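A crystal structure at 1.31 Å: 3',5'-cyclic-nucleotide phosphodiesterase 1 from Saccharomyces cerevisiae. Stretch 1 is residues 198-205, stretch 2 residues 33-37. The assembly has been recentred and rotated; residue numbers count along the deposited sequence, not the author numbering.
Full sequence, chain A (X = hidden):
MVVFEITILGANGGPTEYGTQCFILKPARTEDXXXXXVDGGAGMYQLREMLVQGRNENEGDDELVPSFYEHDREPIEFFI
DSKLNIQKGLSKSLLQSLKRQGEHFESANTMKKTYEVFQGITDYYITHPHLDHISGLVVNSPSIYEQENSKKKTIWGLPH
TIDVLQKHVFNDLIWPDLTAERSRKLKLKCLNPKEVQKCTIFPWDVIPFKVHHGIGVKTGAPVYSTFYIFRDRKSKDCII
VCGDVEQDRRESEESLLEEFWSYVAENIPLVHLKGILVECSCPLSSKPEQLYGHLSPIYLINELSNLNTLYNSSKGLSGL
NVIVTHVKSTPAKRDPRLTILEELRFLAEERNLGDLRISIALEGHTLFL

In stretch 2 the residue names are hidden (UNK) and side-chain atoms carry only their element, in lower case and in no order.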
# COMPACT_ATOMS: atom_id res chain seq x y z
N LYS A 198 5.04 29.30 5.31
CA LYS A 198 5.29 28.93 6.71
C LYS A 198 4.66 27.60 7.05
O LYS A 198 3.54 27.29 6.62
CB LYS A 198 4.79 30.02 7.67
CG LYS A 198 5.27 31.43 7.35
CD LYS A 198 6.77 31.58 7.51
CE LYS A 198 7.26 32.92 7.00
NZ LYS A 198 8.75 33.01 6.98
N CYS A 199 5.39 26.79 7.82
CA CYS A 199 4.81 25.59 8.41
C CYS A 199 3.86 26.01 9.53
O CYS A 199 4.01 27.09 10.12
CB CYS A 199 5.89 24.67 8.97
SG CYS A 199 6.93 23.87 7.71
N THR A 200 2.88 25.16 9.81
CA THR A 200 1.76 25.52 10.69
C THR A 200 2.11 25.46 12.18
O THR A 200 1.61 26.27 12.97
CB THR A 200 0.53 24.63 10.42
OG1 THR A 200 0.80 23.28 10.83
CG2 THR A 200 0.16 24.64 8.94
N ILE A 201 2.94 24.51 12.58
CA ILE A 201 3.27 24.37 14.01
C ILE A 201 4.75 24.64 14.27
O ILE A 201 5.10 25.41 15.18
CB ILE A 201 2.86 22.98 14.58
CG1 ILE A 201 1.36 22.72 14.38
CG2 ILE A 201 3.26 22.84 16.05
CD1 ILE A 201 0.43 23.58 15.22
N PHE A 202 5.62 24.02 13.48
CA PHE A 202 7.05 24.20 13.70
C PHE A 202 7.48 25.56 13.18
O PHE A 202 6.92 26.05 12.21
CB PHE A 202 7.88 23.10 13.03
CG PHE A 202 7.43 21.69 13.34
CD1 PHE A 202 6.96 21.33 14.61
CD2 PHE A 202 7.53 20.70 12.37
CE1 PHE A 202 6.55 20.03 14.88
CE2 PHE A 202 7.13 19.40 12.63
CZ PHE A 202 6.65 19.07 13.89
N PRO A 203 8.51 26.16 13.82
CA PRO A 203 9.01 27.47 13.39
C PRO A 203 9.92 27.34 12.17
O PRO A 203 11.11 27.70 12.21
CB PRO A 203 9.76 27.98 14.63
CG PRO A 203 10.22 26.73 15.31
CD PRO A 203 9.15 25.70 15.06
N TRP A 204 9.34 26.79 11.11
CA TRP A 204 10.06 26.45 9.88
C TRP A 204 9.45 27.11 8.68
O TRP A 204 8.24 27.32 8.62
CB TRP A 204 9.99 24.97 9.61
CG TRP A 204 10.62 24.05 10.59
CD1 TRP A 204 11.33 24.34 11.75
CD2 TRP A 204 10.62 22.60 10.50
NE1 TRP A 204 11.76 23.20 12.37
CE2 TRP A 204 11.35 22.10 11.66
CE3 TRP A 204 10.09 21.68 9.59
CZ2 TRP A 204 11.54 20.74 11.89
CZ3 TRP A 204 10.29 20.32 9.83
CH2 TRP A 204 11.00 19.86 10.94
N ASP A 205 10.30 27.43 7.71
CA ASP A 205 9.84 27.79 6.38
C ASP A 205 9.79 26.55 5.51
O ASP A 205 10.60 25.63 5.68
CB ASP A 205 10.81 28.78 5.71
CG ASP A 205 10.94 30.10 6.46
OD1 ASP A 205 9.97 30.52 7.12
OD2 ASP A 205 12.01 30.71 6.34
N UNK A 33 3.42 16.37 20.09
CA UNK A 33 2.89 15.27 19.28
C UNK A 33 2.83 15.58 17.78
O UNK A 33 2.70 14.67 16.98
c UNK A 33 1.49 15.06 19.86
c UNK A 33 1.11 16.38 20.44
c UNK A 33 2.39 16.99 20.94
N UNK A 34 2.93 16.85 17.41
CA UNK A 34 2.76 17.25 16.02
C UNK A 34 3.91 16.78 15.15
O UNK A 34 5.07 16.81 15.54
c UNK A 34 1.18 19.45 17.94
c UNK A 34 2.57 18.76 15.91
c UNK A 34 1.22 19.26 16.43
o UNK A 34 2.24 19.44 18.59
o UNK A 34 0.06 19.63 18.48
N UNK A 35 3.55 16.35 13.94
CA UNK A 35 4.48 15.79 12.97
C UNK A 35 4.11 16.27 11.58
O UNK A 35 2.92 16.46 11.28
c UNK A 35 6.29 13.73 14.56
c UNK A 35 4.42 14.26 12.99
c UNK A 35 4.40 12.09 14.28
c UNK A 35 4.80 13.56 14.29
N UNK A 36 5.12 16.46 10.72
CA UNK A 36 4.93 16.72 9.30
C UNK A 36 5.26 15.45 8.53
O UNK A 36 6.21 14.75 8.87
c UNK A 36 6.34 20.35 9.01
c UNK A 36 6.07 17.79 7.29
c UNK A 36 5.87 17.86 8.80
c UNK A 36 5.36 19.23 9.28
N UNK A 37 4.50 15.15 7.48
CA UNK A 37 4.86 14.09 6.54
C UNK A 37 5.26 14.71 5.20
O UNK A 37 4.58 15.61 4.70
c UNK A 37 3.71 13.12 6.35

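Position 33 carries three side-chain carbons, and they close a ring onto the backbone nitrogen: one carbon lies within bonding distance of CA and another within bonding distance of N. Only one of the standard residues is built this way. The CA-to-CB bond points away from stretch 1 and the ring touches nothing there. This is Pro33, its ring puckered C-gamma endo, in the loop that precedes a strand; its part in the contact is no more than to lead the chain into it.

Position 34 has three carbons in an unbranched chain, the third carrying two oxygens, which makes a carboxylate one methylene longer than that of aspartate. The CA-to-CB bond points toward stretch 1. The second carbon lies 4.0 Å from CG1 of Ile201, and the backbone O of this residue approaches CZ of Phe202 at 3.2 Å. The residue is Glu34. Its chi1 of m places CG against Ile201, and chi2 p then turns the carboxylate carbon away from a fully extended chain; the carboxylate makes no hydrogen bond or salt bridge to stretch 1. A long side chain of this kind suits a partly exposed site: its methylenes can pack against a hydrocarbon neighbour, and the partial exposure of the residue makes a charged group tolerable there. The carbonyl O of Glu34 meets the Phe202 ring at its edge, near the ring plane, where the slightly positive ring hydrogens make a carbonyl oxygen a reasonable neighbour.

Position 35 shows four carbons, forked at the second. Its CA-to-CB bond points away from stretch 1, and its closest approach is through the backbone, CA to CZ of Phe202 at 4.0 Å. This is Leu35, the first residue of the strand. The side chain is buried, a setting in which a purely hydrocarbon group is at home, but it stays 5.4 Å or more from stretch 1.

Position 36 also has four carbons, but the fork is at the first, and one arm is two carbons long. The end of that arm lies 3.6 Å from CD2 of Phe202, 3.8 Å from SG of Cys199 and 4.0 Å from CE3 of Trp204. It is Ile36. With chi2 t, the longer arm is extended, and CD1 reaches all three side chains; its side chain has no polar atom, so burying it leaves no side-chain hydrogen-bonding group unsatisfied.

Position 37 has a single side-chain carbon and touches nothing on stretch 1. It is Ala37, a small apolar residue in keeping with a buried strand position.

The contact works by packing alone: no hydrogen bond crosses it, and 271 Å² is buried in total. Within stretch 1, Cys199 N donates to Trp204 O at 3.0 Å, and Lys198 NZ forms a salt bridge with Asp205 OD1 at 2.8 Å; both link its two ends. Cys199, Phe202 and Trp204 converge on the tip of Ile36, while Ile201 and Phe202 pack against Glu34.

Stretch 2, residues 33-37: PELIA
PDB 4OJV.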